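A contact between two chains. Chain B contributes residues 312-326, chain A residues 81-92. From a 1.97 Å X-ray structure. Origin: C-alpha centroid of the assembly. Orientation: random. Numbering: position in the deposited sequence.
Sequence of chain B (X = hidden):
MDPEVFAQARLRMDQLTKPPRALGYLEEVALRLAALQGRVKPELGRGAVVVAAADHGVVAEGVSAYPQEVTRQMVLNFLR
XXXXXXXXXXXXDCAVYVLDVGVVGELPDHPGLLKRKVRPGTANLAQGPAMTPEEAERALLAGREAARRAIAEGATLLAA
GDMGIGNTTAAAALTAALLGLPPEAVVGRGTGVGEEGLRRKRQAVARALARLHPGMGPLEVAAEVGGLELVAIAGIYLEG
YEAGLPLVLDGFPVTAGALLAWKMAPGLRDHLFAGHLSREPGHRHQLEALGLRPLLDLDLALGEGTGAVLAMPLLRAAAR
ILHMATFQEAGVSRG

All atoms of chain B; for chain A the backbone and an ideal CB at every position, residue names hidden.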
# COMPACT_ATOMS: atom_id res chain seq x y z
N MET B 312 -6.91 -1.84 2.85
CA MET B 312 -7.68 -1.22 3.92
C MET B 312 -6.91 -0.25 4.80
O MET B 312 -7.42 0.81 5.15
CB MET B 312 -8.37 -2.29 4.76
CG MET B 312 -9.42 -3.06 3.95
SD MET B 312 -10.40 -4.20 4.94
CE MET B 312 -11.62 -4.76 3.70
N PRO B 313 -5.67 -0.60 5.19
CA PRO B 313 -4.90 0.33 6.03
C PRO B 313 -4.67 1.67 5.31
O PRO B 313 -4.67 2.72 5.94
CB PRO B 313 -3.59 -0.42 6.27
CG PRO B 313 -4.05 -1.85 6.29
CD PRO B 313 -5.01 -1.91 5.12
N LEU B 314 -4.48 1.62 3.99
CA LEU B 314 -4.27 2.84 3.21
C LEU B 314 -5.53 3.70 3.20
O LEU B 314 -5.46 4.93 3.24
CB LEU B 314 -3.90 2.50 1.76
CG LEU B 314 -2.46 2.08 1.45
CD1 LEU B 314 -2.35 1.68 -0.02
CD2 LEU B 314 -1.52 3.24 1.77
N LEU B 315 -6.68 3.05 3.12
CA LEU B 315 -7.95 3.76 3.12
C LEU B 315 -8.16 4.43 4.47
O LEU B 315 -8.67 5.54 4.55
CB LEU B 315 -9.10 2.80 2.81
CG LEU B 315 -9.08 2.25 1.38
CD1 LEU B 315 -10.13 1.15 1.23
CD2 LEU B 315 -9.35 3.39 0.41
N ARG B 316 -7.76 3.74 5.54
CA ARG B 316 -7.90 4.31 6.87
C ARG B 316 -6.99 5.53 6.99
O ARG B 316 -7.38 6.56 7.54
CB ARG B 316 -7.54 3.27 7.94
CG ARG B 316 -8.49 2.08 7.98
CD ARG B 316 -8.28 1.22 9.23
NE ARG B 316 -9.10 0.01 9.21
CZ ARG B 316 -8.67 -1.19 8.83
NH1 ARG B 316 -7.42 -1.35 8.44
NH2 ARG B 316 -9.50 -2.22 8.84
N ALA B 317 -5.77 5.41 6.47
CA ALA B 317 -4.82 6.51 6.52
C ALA B 317 -5.35 7.70 5.71
O ALA B 317 -5.24 8.85 6.13
CB ALA B 317 -3.47 6.06 5.96
N ALA B 318 -5.93 7.41 4.55
CA ALA B 318 -6.47 8.47 3.70
C ALA B 318 -7.54 9.28 4.43
O ALA B 318 -7.55 10.50 4.39
CB ALA B 318 -7.05 7.88 2.42
N ALA B 319 -8.45 8.58 5.11
CA ALA B 319 -9.51 9.26 5.84
C ALA B 319 -8.94 10.17 6.93
O ALA B 319 -9.45 11.26 7.16
CB ALA B 319 -10.45 8.23 6.46
N ARG B 320 -7.87 9.72 7.57
CA ARG B 320 -7.25 10.51 8.64
C ARG B 320 -6.58 11.79 8.14
O ARG B 320 -6.27 12.68 8.93
CB ARG B 320 -6.22 9.67 9.41
CG ARG B 320 -6.81 8.60 10.31
CD ARG B 320 -7.75 9.16 11.39
NE ARG B 320 -7.11 10.16 12.25
CZ ARG B 320 -7.59 10.53 13.44
NH1 ARG B 320 -8.70 9.99 13.92
NH2 ARG B 320 -6.96 11.46 14.15
N ILE B 321 -6.34 11.90 6.83
CA ILE B 321 -5.72 13.10 6.28
C ILE B 321 -6.50 14.35 6.68
O ILE B 321 -5.92 15.36 7.08
CB ILE B 321 -5.64 13.04 4.73
CG1 ILE B 321 -4.65 11.95 4.30
CG2 ILE B 321 -5.23 14.40 4.17
CD1 ILE B 321 -4.52 11.78 2.79
N LEU B 322 -7.83 14.29 6.58
CA LEU B 322 -8.66 15.44 6.92
C LEU B 322 -8.67 15.75 8.41
O LEU B 322 -9.25 16.75 8.83
CB LEU B 322 -10.09 15.22 6.41
CG LEU B 322 -10.17 15.37 4.88
CD1 LEU B 322 -11.36 14.61 4.33
CD2 LEU B 322 -10.26 16.85 4.54
N HIS B 323 -8.03 14.89 9.21
CA HIS B 323 -7.94 15.10 10.65
C HIS B 323 -6.68 15.92 10.96
O HIS B 323 -6.44 16.31 12.11
CB HIS B 323 -7.88 13.75 11.39
CG HIS B 323 -9.19 13.02 11.43
ND1 HIS B 323 -9.98 12.97 12.55
CD2 HIS B 323 -9.86 12.33 10.47
CE1 HIS B 323 -11.07 12.27 12.29
NE2 HIS B 323 -11.02 11.88 11.03
N MET B 324 -5.88 16.18 9.93
CA MET B 324 -4.68 16.99 10.09
C MET B 324 -5.11 18.40 10.46
O MET B 324 -6.27 18.78 10.28
CB MET B 324 -3.89 17.08 8.78
CG MET B 324 -3.08 15.86 8.41
SD MET B 324 -2.39 16.05 6.77
CE MET B 324 -1.37 17.56 6.98
N ALA B 325 -4.17 19.19 10.96
CA ALA B 325 -4.47 20.57 11.33
C ALA B 325 -4.33 21.45 10.09
O ALA B 325 -3.59 21.12 9.16
CB ALA B 325 -3.51 21.04 12.41
N THR B 326 -5.05 22.56 10.08
CA THR B 326 -4.95 23.50 8.98
C THR B 326 -3.85 24.48 9.36
O THR B 326 -3.43 24.52 10.52
CB THR B 326 -6.27 24.28 8.78
OG1 THR B 326 -6.61 24.93 10.01
CG2 THR B 326 -7.39 23.34 8.37
N UNK A 81 0.26 16.53 17.22
CA UNK A 81 -0.44 15.53 16.43
C UNK A 81 -1.25 15.98 15.23
O UNK A 81 -2.14 15.25 14.79
CB UNK A 81 -1.39 14.77 17.36
N UNK A 82 -0.93 17.15 14.68
CA UNK A 82 -1.68 17.64 13.54
C UNK A 82 -1.07 17.47 12.16
O UNK A 82 -1.63 17.94 11.17
CB UNK A 82 -1.95 19.13 13.75
N UNK A 83 0.08 16.80 12.07
CA UNK A 83 0.74 16.60 10.78
C UNK A 83 0.33 15.30 10.10
O UNK A 83 -0.26 14.41 10.72
CB UNK A 83 2.26 16.62 10.97
N UNK A 84 0.64 15.19 8.81
CA UNK A 84 0.31 13.99 8.05
C UNK A 84 0.93 12.76 8.71
O UNK A 84 0.27 11.72 8.84
CB UNK A 84 0.79 14.12 6.60
N UNK A 85 2.18 12.88 9.13
CA UNK A 85 2.86 11.75 9.75
C UNK A 85 2.13 11.23 10.99
O UNK A 85 2.05 10.03 11.20
CB UNK A 85 4.29 12.15 10.12
N UNK A 86 1.58 12.13 11.80
CA UNK A 86 0.86 11.70 12.99
C UNK A 86 -0.37 10.89 12.60
O UNK A 86 -0.69 9.88 13.24
CB UNK A 86 0.46 12.91 13.84
N UNK A 87 -1.07 11.34 11.55
CA UNK A 87 -2.28 10.67 11.09
C UNK A 87 -1.99 9.29 10.51
O UNK A 87 -2.71 8.32 10.79
CB UNK A 87 -2.99 11.53 10.04
N UNK A 88 -0.94 9.19 9.71
CA UNK A 88 -0.58 7.92 9.10
C UNK A 88 -0.06 6.94 10.16
O UNK A 88 -0.34 5.75 10.10
CB UNK A 88 0.47 8.13 8.01
N UNK A 89 0.69 7.46 11.12
CA UNK A 89 1.24 6.61 12.18
C UNK A 89 0.10 6.00 12.99
O UNK A 89 0.19 4.86 13.45
CB UNK A 89 2.18 7.41 13.09
N UNK A 90 -0.98 6.76 13.17
CA UNK A 90 -2.12 6.26 13.92
C UNK A 90 -2.74 5.06 13.20
O UNK A 90 -3.12 4.07 13.83
CB UNK A 90 -3.16 7.37 14.12
N UNK A 91 -2.83 5.16 11.88
CA UNK A 91 -3.41 4.09 11.08
C UNK A 91 -2.47 2.92 10.85
O UNK A 91 -2.90 1.86 10.40
CB UNK A 91 -3.86 4.65 9.73
N UNK A 92 -1.19 3.09 11.18
CA UNK A 92 -0.22 2.02 10.96
C UNK A 92 0.46 1.47 12.21
O UNK A 92 1.49 0.79 12.10
CB UNK A 92 0.86 2.53 10.00

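Position 81 has positive phi (71°), a backbone conformation that by itself favours glycine, and its ideal CB meets nothing of chain B. The residue is Gly A81, which closes a preceding helix in a Schellman motif.

Position 82 is decided by space. Its ideal CB would lie 2.8 Å from Ala B325 CB, a clash, so any side chain is disfavoured and glycine fits. Gly A82 lets the backbones meet: Ala B325 N donates to Gly A82 O at 2.8 Å, with a nearly straight angle of 171°.

At position 83 CA-to-CB points away from chain B, and the extended backbone precedes a helix. Small or capping residues would suit this N-cap site; it is Ala A83, whose N donates to the side chain at 86.

The ideal CB of position 84 stands 3.7 Å from Met B324 SD. A small apolar residue can rest against the thioether, and Ala A84 does so, its CB 3.7 Å from Met B324 SD.

Positions 85 and 86 have no chain B atom near their ideal CB atoms, so this contact scarcely restricts them. They are Ile A85, which points away, and Asn A86, whose OD1 accepts from Ala A83 N at 3.1 Å.

Position 87 points toward chain B, its ideal CB 3.7 Å from Arg B320 O, with the arginine guanidinium within reach of a longer chain. An acceptor is called for: glutamate or glutamine could serve. Gln A87 curls with chi1 and chi2 both m, bringing OE1 to the edge of the guanidinium, where it accepts from Arg B320 NE at 2.8 Å and Arg B320 NH2 at 2.9 Å. Its aliphatic part also packs, CG lying 3.7 Å from Met B324 CG.

From position 88 CB points sideways, 4.9 Å from Ala B317 CB, leaving room for a large apolar group, aliphatic or aromatic. Phe A88 turns a ring edge to Ala B317 O, 3.5 Å from CE1, and to Ile B321 CG1, 3.7 Å from CE1; its CD1 also packs 3.8 Å from Ala B317 CB.

Position 89 is out of reach, so this contact sets no demand; it is Ala A89.

Position 90 points toward Arg B320, its ideal CB 5.2 Å from NE. An acidic or aliphatic chain could suit. Leu A90 places CD2 over one guanidinium face, 3.5 Å from Arg B320 CZ.

At position 91 the ideal CB is already 3.8 Å from Ala B317 CA and 4.3 Å from Pro B313 O, favouring a small residue. Ala A91 packs its CB 4.0 Å from Ala B317 CB; the axes of the two helices come as near as 8.5 Å.

Position 92, facing nothing here and equally unconstrained, is Ala A92.

Chain A, residues 81-92: GGAAINQFALAA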
# COMPACT_ATOMS: atom_id res chain seq x y z
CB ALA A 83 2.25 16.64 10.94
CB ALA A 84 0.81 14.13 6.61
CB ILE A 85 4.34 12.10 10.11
CG1 ILE A 85 5.07 10.83 10.56
CG2 ILE A 85 4.39 13.16 11.20
CD1 ILE A 85 5.11 9.74 9.50
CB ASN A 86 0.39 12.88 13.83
CG ASN A 86 1.53 13.75 14.31
OD1 ASN A 86 1.80 14.79 13.73
ND2 ASN A 86 2.21 13.30 15.36
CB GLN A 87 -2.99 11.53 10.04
CG GLN A 87 -3.42 12.90 10.55
CD GLN A 87 -4.09 12.86 11.91
OE1 GLN A 87 -4.98 12.04 12.15
NE2 GLN A 87 -3.67 13.75 12.80
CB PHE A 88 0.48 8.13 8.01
CG PHE A 88 -0.04 8.87 6.80
CD1 PHE A 88 -1.40 9.13 6.65
CD2 PHE A 88 0.83 9.29 5.80
CE1 PHE A 88 -1.89 9.80 5.52
CE2 PHE A 88 0.35 9.95 4.66
CZ PHE A 88 -1.02 10.21 4.53
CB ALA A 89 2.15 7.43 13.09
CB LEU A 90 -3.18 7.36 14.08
CG LEU A 90 -4.42 6.96 14.88
CD1 LEU A 90 -4.02 6.70 16.33
CD2 LEU A 90 -5.46 8.07 14.80
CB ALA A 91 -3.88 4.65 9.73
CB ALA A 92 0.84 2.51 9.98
O HOH W 1 -5.02 -0.06 9.76
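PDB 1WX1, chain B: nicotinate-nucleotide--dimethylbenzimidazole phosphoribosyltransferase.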